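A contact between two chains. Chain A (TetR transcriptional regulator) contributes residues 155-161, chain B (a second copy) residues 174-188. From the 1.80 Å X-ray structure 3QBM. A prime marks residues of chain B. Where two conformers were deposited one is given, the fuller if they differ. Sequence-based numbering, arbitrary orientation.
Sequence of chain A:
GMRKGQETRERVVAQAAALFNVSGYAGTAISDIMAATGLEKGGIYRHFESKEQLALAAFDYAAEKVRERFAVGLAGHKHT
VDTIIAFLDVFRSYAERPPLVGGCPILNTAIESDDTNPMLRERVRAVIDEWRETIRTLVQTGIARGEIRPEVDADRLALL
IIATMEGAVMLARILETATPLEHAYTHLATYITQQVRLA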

# COMPACT_ATOMS: atom_id res chain seq x y z
N ASP A 155 -10.55 17.45 3.16
CA ASP A 155 -10.29 16.28 2.35
C ASP A 155 -8.83 16.12 1.99
O ASP A 155 -8.35 14.98 1.89
CB ASP A 155 -11.12 16.25 1.07
CG ASP A 155 -11.16 14.83 0.46
OD1 ASP A 155 -11.62 13.90 1.15
OD2 ASP A 155 -10.74 14.65 -0.69
N ARG A 156 -8.10 17.24 1.81
CA ARG A 156 -6.64 17.19 1.57
C ARG A 156 -5.98 16.53 2.78
O ARG A 156 -5.13 15.63 2.64
CB ARG A 156 -6.00 18.57 1.37
CG ARG A 156 -6.16 19.15 -0.02
CD ARG A 156 -5.20 20.33 -0.29
NE ARG A 156 -5.38 20.79 -1.67
CZ ARG A 156 -4.64 21.72 -2.27
NH1 ARG A 156 -3.66 22.32 -1.62
NH2 ARG A 156 -4.91 22.04 -3.52
N LEU A 157 -6.36 16.97 3.97
CA LEU A 157 -5.80 16.40 5.20
C LEU A 157 -6.12 14.90 5.29
O LEU A 157 -5.25 14.06 5.61
CB LEU A 157 -6.31 17.16 6.42
CG LEU A 157 -5.85 16.65 7.80
CD1 LEU A 157 -4.30 16.72 7.85
CD2 LEU A 157 -6.52 17.41 8.99
N ALA A 158 -7.36 14.55 4.97
CA ALA A 158 -7.82 13.16 5.08
C ALA A 158 -7.03 12.25 4.17
O ALA A 158 -6.56 11.19 4.58
CB ALA A 158 -9.31 13.05 4.75
N LEU A 159 -6.88 12.67 2.92
CA LEU A 159 -6.13 11.86 1.99
C LEU A 159 -4.65 11.81 2.36
O LEU A 159 -4.03 10.77 2.17
CB LEU A 159 -6.31 12.36 0.57
CG LEU A 159 -7.69 12.26 -0.05
CD1 LEU A 159 -7.70 13.08 -1.35
CD2 LEU A 159 -8.10 10.87 -0.35
N LEU A 160 -4.07 12.90 2.88
CA LEU A 160 -2.66 12.84 3.34
C LEU A 160 -2.49 11.81 4.47
O LEU A 160 -1.57 10.96 4.44
CB LEU A 160 -2.20 14.20 3.81
CG LEU A 160 -0.81 14.25 4.46
CD1 LEU A 160 0.27 13.94 3.41
CD2 LEU A 160 -0.62 15.66 5.07
N ILE A 161 -3.36 11.92 5.48
CA ILE A 161 -3.37 11.02 6.61
C ILE A 161 -3.51 9.56 6.16
O ILE A 161 -2.73 8.73 6.57
CB ILE A 161 -4.53 11.33 7.58
CG1 ILE A 161 -4.20 12.56 8.42
CG2 ILE A 161 -4.82 10.10 8.46
CD1 ILE A 161 -5.45 13.15 9.17
N ILE B 174 -7.08 3.28 -6.42
CA ILE B 174 -8.40 2.93 -5.90
C ILE B 174 -9.42 3.98 -6.19
O ILE B 174 -10.56 3.65 -6.58
CB ILE B 174 -8.40 2.65 -4.41
CG1 ILE B 174 -7.82 1.30 -4.18
CG2 ILE B 174 -9.88 2.61 -3.88
CD1 ILE B 174 -8.68 0.13 -4.71
N LEU B 175 -9.02 5.23 -5.99
CA LEU B 175 -9.92 6.36 -6.16
C LEU B 175 -9.99 6.78 -7.62
O LEU B 175 -10.90 7.55 -7.99
CB LEU B 175 -9.51 7.53 -5.26
CG LEU B 175 -9.58 7.21 -3.75
CD1 LEU B 175 -9.12 8.37 -2.90
CD2 LEU B 175 -10.96 6.76 -3.32
N GLU B 176 -9.08 6.23 -8.43
CA GLU B 176 -8.96 6.48 -9.88
C GLU B 176 -8.87 7.97 -10.17
O GLU B 176 -9.56 8.53 -11.04
CB GLU B 176 -10.13 5.85 -10.65
CG GLU B 176 -10.18 4.31 -10.62
CD GLU B 176 -11.40 3.79 -11.38
OE1 GLU B 176 -11.50 4.08 -12.59
OE2 GLU B 176 -12.27 3.15 -10.76
N THR B 177 -8.00 8.62 -9.40
CA THR B 177 -7.71 10.02 -9.58
C THR B 177 -6.25 10.24 -9.12
O THR B 177 -5.73 9.50 -8.28
CB THR B 177 -8.71 10.93 -8.79
OG1 THR B 177 -8.22 12.27 -8.79
CG2 THR B 177 -8.87 10.48 -7.32
N ALA B 178 -5.62 11.27 -9.66
CA ALA B 178 -4.25 11.61 -9.29
C ALA B 178 -4.15 12.41 -7.99
O ALA B 178 -3.08 12.58 -7.45
CB ALA B 178 -3.59 12.39 -10.43
N THR B 179 -5.28 12.90 -7.48
CA THR B 179 -5.27 13.83 -6.38
C THR B 179 -4.51 13.38 -5.12
O THR B 179 -3.79 14.18 -4.58
CB THR B 179 -6.68 14.37 -6.05
OG1 THR B 179 -7.48 13.33 -5.51
CG2 THR B 179 -7.34 14.93 -7.33
N PRO B 180 -4.62 12.12 -4.69
CA PRO B 180 -3.83 11.75 -3.49
C PRO B 180 -2.33 11.92 -3.68
O PRO B 180 -1.62 12.34 -2.75
CB PRO B 180 -4.16 10.27 -3.32
CG PRO B 180 -5.40 10.06 -4.03
CD PRO B 180 -5.39 10.98 -5.18
N LEU B 181 -1.85 11.63 -4.88
CA LEU B 181 -0.41 11.76 -5.20
C LEU B 181 0.01 13.23 -5.26
O LEU B 181 1.05 13.62 -4.74
CB LEU B 181 -0.09 10.98 -6.48
CG LEU B 181 0.24 9.51 -6.25
CD1 LEU B 181 0.23 8.72 -7.57
CD2 LEU B 181 1.59 9.33 -5.55
N GLU B 182 -0.86 14.06 -5.83
CA GLU B 182 -0.64 15.51 -5.86
C GLU B 182 -0.55 16.07 -4.46
O GLU B 182 0.32 16.87 -4.17
CB GLU B 182 -1.72 16.26 -6.63
CG GLU B 182 -1.68 16.08 -8.14
CD GLU B 182 -0.35 16.51 -8.76
OE1 GLU B 182 0.24 17.52 -8.31
OE2 GLU B 182 0.09 15.82 -9.69
N HIS B 183 -1.46 15.66 -3.59
CA HIS B 183 -1.45 16.16 -2.22
C HIS B 183 -0.27 15.69 -1.42
O HIS B 183 0.29 16.47 -0.64
CB HIS B 183 -2.71 15.76 -1.46
CG HIS B 183 -3.96 16.29 -2.09
ND1 HIS B 183 -3.99 17.49 -2.76
CD2 HIS B 183 -5.22 15.80 -2.12
CE1 HIS B 183 -5.22 17.71 -3.21
NE2 HIS B 183 -5.99 16.70 -2.83
N ALA B 184 0.09 14.42 -1.57
CA ALA B 184 1.21 13.84 -0.84
C ALA B 184 2.51 14.52 -1.28
O ALA B 184 3.34 14.90 -0.45
CB ALA B 184 1.28 12.27 -1.05
N TYR B 185 2.66 14.71 -2.58
CA TYR B 185 3.78 15.46 -3.15
C TYR B 185 3.88 16.87 -2.58
O TYR B 185 4.94 17.28 -2.09
CB TYR B 185 3.71 15.50 -4.67
CG TYR B 185 4.74 16.37 -5.30
CD1 TYR B 185 6.01 15.85 -5.62
CD2 TYR B 185 4.49 17.72 -5.55
CE1 TYR B 185 7.00 16.68 -6.18
CE2 TYR B 185 5.47 18.54 -6.11
CZ TYR B 185 6.71 18.00 -6.43
OH TYR B 185 7.67 18.80 -6.96
N THR B 186 2.78 17.62 -2.60
CA THR B 186 2.80 19.01 -2.15
C THR B 186 3.12 19.09 -0.67
O THR B 186 3.89 19.93 -0.25
CB THR B 186 1.47 19.71 -2.48
OG1 THR B 186 1.43 19.87 -3.91
CG2 THR B 186 1.36 21.07 -1.83
N HIS B 187 2.51 18.20 0.10
CA HIS B 187 2.79 18.16 1.53
C HIS B 187 4.28 17.97 1.83
O HIS B 187 4.87 18.73 2.61
CB HIS B 187 2.02 17.03 2.20
CG HIS B 187 2.36 16.91 3.65
ND1 HIS B 187 1.97 17.86 4.57
CD2 HIS B 187 3.19 16.06 4.30
CE1 HIS B 187 2.47 17.54 5.76
NE2 HIS B 187 3.21 16.45 5.62
N LEU B 188 4.87 16.93 1.26
CA LEU B 188 6.27 16.59 1.52
C LEU B 188 7.25 17.61 0.92
O LEU B 188 8.29 17.92 1.54
CB LEU B 188 6.60 15.17 1.05
CG LEU B 188 6.05 14.04 1.88
CD1 LEU B 188 6.33 12.70 1.20
CD2 LEU B 188 6.61 14.09 3.36
O HOH W 1 -9.10 16.42 -1.91

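Two helices cross almost at right angles here, 88° between their directions and 9.1 Å apart at closest approach. Most of the contact is made by side chains, with Leu175′ added from the end region of the preceding helix. No direct hydrogen bond joins the stretches; packing against two imidazole rings does most of the work, and 433 Å² is buried in all.

His183′ lies at the centre. Its CA-to-CB bond points toward chain A, and with chi1 at -61° (m) the ring meets two residues in different ways. The CG methylene of Arg156 sits over one ring face, 3.7 Å from the centroid of the His183′ ring, a CH-pi contact. With chi1 m and chi2 and chi3 both t, the arginine chain runs extended past the imidazole, bringing Arg156 NE to 3.4 Å from His183′ CE1. Arginine suits this exposed margin: its aliphatic part packs on the ring, and its polar end need not be buried in an apolar core. At the ring's edge, Leu159 CD1 lies 3.8 Å from His183′ CD2.

Leu159 points toward chain B in the common m,t rotamer, which spreads its two methyls between neighbours. CD1 meets the histidine, whereas Leu159 CD2 packs 3.7 Å from CD1 of Leu175′, also m,t, an apolar pairing apt for a buried site.

Leu160 starts out sideways, but its t,p rotamer brings its end nearer the partner helix. Leu160 CD2 lies over the face of His187′, 3.5 Å from the ring centroid, in a second CH-pi contact. His187′ presents that face with chi1 t and chi2 70°. Leu160 CD1 also comes to 4.4 Å from Ala184′ CA; the methyl of this alanine points sideways, and the CA atoms of Leu160 and Ala184′ are 5.8 Å apart.

One water supplies a polar link, donating to Asp155 OD2 at 2.7 Å and hydrogen bonding to His183′ NE2 at 3.3 Å. Imidazole thus combines a packing face with a polar edge.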